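B-agarase (Agarivorans gilvus, PDB 5Z6P) is a glycoside hydrolase of family 50 with agarase activity, probably cleaving beta-galactosidic linkages in agarose. Local coordinates at residues Phe480-Lys492 against Tyr598-Leu610. Numbering follows the deposited sequence.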
# COMPACT_ATOMS: atom_id res chain seq x y z
N PHE A 480 1.71 -7.75 27.06
CA PHE A 480 1.63 -7.99 25.62
C PHE A 480 1.07 -9.38 25.34
O PHE A 480 0.17 -9.54 24.52
CB PHE A 480 2.99 -7.84 24.93
CG PHE A 480 2.97 -8.28 23.49
CD1 PHE A 480 2.24 -7.56 22.55
CD2 PHE A 480 3.62 -9.44 23.08
CE1 PHE A 480 2.19 -7.96 21.24
CE2 PHE A 480 3.56 -9.86 21.77
CZ PHE A 480 2.86 -9.11 20.85
N ARG A 481 1.59 -10.38 26.06
CA ARG A 481 1.16 -11.76 25.90
C ARG A 481 -0.34 -11.90 26.18
O ARG A 481 -1.05 -12.55 25.43
CB ARG A 481 1.96 -12.71 26.82
CG ARG A 481 1.64 -14.17 26.56
CD ARG A 481 2.38 -15.14 27.49
NE ARG A 481 3.78 -15.32 27.14
CZ ARG A 481 4.22 -16.13 26.18
NH1 ARG A 481 3.36 -16.85 25.45
NH2 ARG A 481 5.52 -16.25 25.96
N GLN A 482 -0.81 -11.24 27.24
CA GLN A 482 -2.24 -11.26 27.55
C GLN A 482 -3.08 -10.64 26.43
O GLN A 482 -4.16 -11.11 26.15
CB GLN A 482 -2.53 -10.54 28.86
CG GLN A 482 -1.94 -11.22 30.06
CD GLN A 482 -2.30 -12.67 30.09
OE1 GLN A 482 -3.46 -13.02 30.19
NE2 GLN A 482 -1.30 -13.54 29.96
N ARG A 483 -2.58 -9.57 25.81
CA ARG A 483 -3.32 -8.93 24.73
C ARG A 483 -3.28 -9.82 23.47
O ARG A 483 -4.27 -9.90 22.74
CB ARG A 483 -2.78 -7.53 24.43
CG ARG A 483 -2.95 -6.51 25.58
CD ARG A 483 -4.37 -6.45 26.10
NE ARG A 483 -5.32 -6.29 25.00
CZ ARG A 483 -6.57 -6.71 25.03
NH1 ARG A 483 -7.04 -7.31 26.11
NH2 ARG A 483 -7.35 -6.54 23.97
N ALA A 484 -2.16 -10.49 23.24
CA ALA A 484 -2.06 -11.42 22.12
C ALA A 484 -3.08 -12.54 22.30
O ALA A 484 -3.75 -12.91 21.35
CB ALA A 484 -0.65 -12.00 21.98
N ALA A 485 -3.22 -13.04 23.53
CA ALA A 485 -4.21 -14.07 23.83
C ALA A 485 -5.63 -13.62 23.52
O ALA A 485 -6.41 -14.38 22.97
CB ALA A 485 -4.11 -14.49 25.29
N ALA A 486 -5.96 -12.39 23.93
CA ALA A 486 -7.26 -11.79 23.67
C ALA A 486 -7.55 -11.72 22.18
O ALA A 486 -8.65 -12.01 21.73
CB ALA A 486 -7.31 -10.40 24.27
N THR A 487 -6.55 -11.32 21.42
CA THR A 487 -6.67 -11.25 19.96
C THR A 487 -6.97 -12.64 19.41
O THR A 487 -7.89 -12.81 18.61
CB THR A 487 -5.38 -10.70 19.33
OG1 THR A 487 -5.14 -9.39 19.83
CG2 THR A 487 -5.48 -10.67 17.78
N VAL A 488 -6.21 -13.62 19.88
CA VAL A 488 -6.37 -14.99 19.40
C VAL A 488 -7.76 -15.53 19.75
O VAL A 488 -8.40 -16.18 18.93
CB VAL A 488 -5.29 -15.91 19.97
CG1 VAL A 488 -5.56 -17.37 19.54
CG2 VAL A 488 -3.92 -15.46 19.50
N SER A 489 -8.22 -15.25 20.97
CA SER A 489 -9.52 -15.73 21.39
C SER A 489 -10.63 -15.21 20.48
O SER A 489 -11.58 -15.92 20.19
CB SER A 489 -9.82 -15.35 22.84
OG SER A 489 -8.87 -15.95 23.71
N GLN A 490 -10.50 -13.97 20.01
CA GLN A 490 -11.52 -13.40 19.13
C GLN A 490 -11.48 -14.01 17.73
O GLN A 490 -12.52 -14.25 17.13
CB GLN A 490 -11.38 -11.89 19.05
CG GLN A 490 -12.45 -11.24 18.20
CD GLN A 490 -12.12 -9.81 17.85
OE1 GLN A 490 -11.99 -9.46 16.68
NE2 GLN A 490 -11.99 -8.97 18.87
N VAL A 491 -10.28 -14.26 17.21
CA VAL A 491 -10.13 -14.96 15.93
C VAL A 491 -10.71 -16.37 16.01
O VAL A 491 -11.36 -16.84 15.08
CB VAL A 491 -8.65 -15.04 15.46
CG1 VAL A 491 -8.51 -15.93 14.21
CG2 VAL A 491 -8.12 -13.66 15.16
N LYS A 492 -10.51 -17.04 17.15
CA LYS A 492 -11.03 -18.38 17.31
C LYS A 492 -12.55 -18.37 17.35
O LYS A 492 -13.19 -19.22 16.77
CB LYS A 492 -10.48 -19.03 18.57
CG LYS A 492 -10.97 -20.45 18.77
CD LYS A 492 -10.49 -21.00 20.08
CE LYS A 492 -10.98 -22.44 20.30
NZ LYS A 492 -10.25 -23.43 19.49
N TYR A 598 8.75 -10.87 19.75
CA TYR A 598 7.40 -10.56 19.27
C TYR A 598 6.83 -11.78 18.53
O TYR A 598 5.73 -12.25 18.82
CB TYR A 598 7.40 -9.33 18.35
CG TYR A 598 6.11 -9.16 17.54
CD1 TYR A 598 5.02 -8.46 18.06
CD2 TYR A 598 5.99 -9.69 16.26
CE1 TYR A 598 3.83 -8.31 17.31
CE2 TYR A 598 4.83 -9.55 15.52
CZ TYR A 598 3.75 -8.86 16.04
OH TYR A 598 2.61 -8.75 15.27
N PHE A 599 7.58 -12.32 17.59
CA PHE A 599 7.07 -13.41 16.78
C PHE A 599 6.89 -14.68 17.60
O PHE A 599 5.96 -15.44 17.35
CB PHE A 599 7.97 -13.65 15.56
CG PHE A 599 7.90 -12.54 14.53
CD1 PHE A 599 6.74 -12.32 13.80
CD2 PHE A 599 9.00 -11.73 14.29
CE1 PHE A 599 6.67 -11.31 12.85
CE2 PHE A 599 8.93 -10.70 13.36
CZ PHE A 599 7.75 -10.49 12.63
N ARG A 600 7.74 -14.88 18.61
CA ARG A 600 7.65 -16.06 19.48
C ARG A 600 6.37 -16.02 20.30
O ARG A 600 5.65 -17.02 20.40
CB ARG A 600 8.88 -16.18 20.42
CG ARG A 600 8.94 -17.48 21.26
CD ARG A 600 10.17 -17.57 22.23
NE ARG A 600 9.90 -16.82 23.45
CZ ARG A 600 9.34 -17.33 24.55
NH1 ARG A 600 9.03 -18.62 24.62
NH2 ARG A 600 9.10 -16.55 25.58
N VAL A 601 6.08 -14.86 20.89
CA VAL A 601 4.92 -14.75 21.77
C VAL A 601 3.63 -14.91 20.96
O VAL A 601 2.75 -15.68 21.35
CB VAL A 601 4.90 -13.41 22.55
CG1 VAL A 601 3.59 -13.25 23.26
CG2 VAL A 601 6.07 -13.34 23.55
N VAL A 602 3.53 -14.23 19.83
CA VAL A 602 2.36 -14.35 18.97
C VAL A 602 2.18 -15.80 18.50
O VAL A 602 1.11 -16.33 18.60
CB VAL A 602 2.43 -13.43 17.74
CG1 VAL A 602 1.24 -13.73 16.79
CG2 VAL A 602 2.43 -11.95 18.15
N LYS A 603 3.24 -16.43 18.00
CA LYS A 603 3.15 -17.83 17.59
C LYS A 603 2.58 -18.70 18.72
O LYS A 603 1.65 -19.48 18.52
CB LYS A 603 4.53 -18.36 17.15
CG LYS A 603 4.53 -19.79 16.63
CD LYS A 603 5.92 -20.39 16.68
CE LYS A 603 5.95 -21.84 16.17
NZ LYS A 603 6.54 -21.97 14.80
N GLN A 604 3.13 -18.52 19.92
CA GLN A 604 2.75 -19.37 21.05
C GLN A 604 1.28 -19.22 21.40
O GLN A 604 0.59 -20.21 21.60
CB GLN A 604 3.62 -19.07 22.27
CG GLN A 604 4.99 -19.70 22.17
CD GLN A 604 5.85 -19.43 23.36
OE1 GLN A 604 5.61 -18.49 24.11
NE2 GLN A 604 6.90 -20.24 23.54
N GLU A 605 0.81 -17.98 21.49
CA GLU A 605 -0.57 -17.73 21.85
C GLU A 605 -1.50 -18.24 20.75
O GLU A 605 -2.56 -18.78 21.04
CB GLU A 605 -0.80 -16.24 22.12
CG GLU A 605 -0.05 -15.74 23.34
CD GLU A 605 -0.36 -16.54 24.58
OE1 GLU A 605 -1.55 -16.76 24.86
OE2 GLU A 605 0.57 -16.97 25.27
N LEU A 606 -1.10 -18.09 19.48
CA LEU A 606 -1.91 -18.64 18.39
C LEU A 606 -2.02 -20.17 18.53
O LEU A 606 -3.10 -20.71 18.44
CB LEU A 606 -1.32 -18.28 17.02
CG LEU A 606 -1.87 -16.95 16.49
CD1 LEU A 606 -1.14 -16.52 15.24
CD2 LEU A 606 -3.35 -17.07 16.21
N LYS A 607 -0.90 -20.83 18.76
CA LYS A 607 -0.90 -22.30 18.76
C LYS A 607 -1.60 -22.88 19.98
O LYS A 607 -2.08 -24.00 19.91
CB LYS A 607 0.53 -22.85 18.66
CG LYS A 607 1.28 -22.51 17.36
CD LYS A 607 0.54 -22.94 16.09
CE LYS A 607 1.31 -22.58 14.82
NZ LYS A 607 0.65 -23.07 13.56
N LYS A 608 -1.71 -22.12 21.08
CA LYS A 608 -2.40 -22.63 22.27
C LYS A 608 -3.88 -22.83 22.01
O LYS A 608 -4.50 -23.72 22.57
CB LYS A 608 -2.25 -21.69 23.49
CG LYS A 608 -0.86 -21.66 24.18
CD LYS A 608 -0.85 -20.60 25.29
CE LYS A 608 0.56 -20.25 25.74
NZ LYS A 608 0.56 -19.38 26.94
N GLN A 609 -4.44 -21.98 21.15
CA GLN A 609 -5.88 -22.01 20.89
C GLN A 609 -6.21 -22.52 19.49
O GLN A 609 -7.28 -23.07 19.26
CB GLN A 609 -6.48 -20.62 21.09
CG GLN A 609 -6.18 -20.00 22.45
CD GLN A 609 -6.97 -18.73 22.67
OE1 GLN A 609 -8.19 -18.71 22.47
NE2 GLN A 609 -6.29 -17.66 23.07
N LEU A 610 -5.27 -22.35 18.56
CA LEU A 610 -5.51 -22.74 17.18
C LEU A 610 -4.30 -23.48 16.60
O LEU A 610 -3.69 -23.02 15.65
CB LEU A 610 -5.83 -21.51 16.32
CG LEU A 610 -7.14 -20.80 16.65
CD1 LEU A 610 -7.24 -19.43 15.97
CD2 LEU A 610 -8.31 -21.68 16.24
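Arg-481 reaches across to Gln-604 and Glu-605 with its guanidinium edge. Its NH1 and NH2 both point end-on at Gln-604 OE1, the NH2 bond (2.9 Å) running nearly in line with the C=O. NH1 also meets Glu-605 OE2 at 2.8 Å, in the guanidinium plane and on the anti lone pair, the carboxylate turned 74° from that plane. Lys-608 NZ takes the syn side of the same oxygen, completing a salt-bridge network that should favour an ionised glutamate. Val-601 covers one guanidinium face. A bend at chi3 (-76°) turns the arginine tip onto Gln-604 and Glu-605, while Glu-605 folds back so that OE1 rests 3.4 Å from Ala-485 CB.

The segment axes run in the same general sense, 41° apart, approach to 8.9 Å and pack knobs-into-holes: Arg-481, Glu-605 and Gln-609 each sit among four residues of the partner. Both lie in the beta-galactosidase-like region, consistent with outer helices of the (beta/alpha)8 barrel expected of this family. Val-602, Leu-606 and Leu-610 pack on Ile-504 and Ile-506 of strand 501-506.

At one end two rings meet rim to rim, Phe-480 CZ 3.6 Å from Tyr-598 CD1, with Val-602 CG2 at the phenylalanine edge; Tyr-598 OH hydrogen-bonds to Asp-507. Midway, Val-488 CG2 abuts Leu-606 CD2 (3.7 Å), while CG1 lies against the Gln-609 amide. That amide spans the far end: NE2 donates to Ala-485 O at 3.3 Å, tilted from the carbonyl plane, with Ser-489 OG alongside. Beyond it Lys-492, bent at chi4, hydrogen-bonds through NZ to Gln-609 O (3.0 Å) and salt-bridges Asp-497.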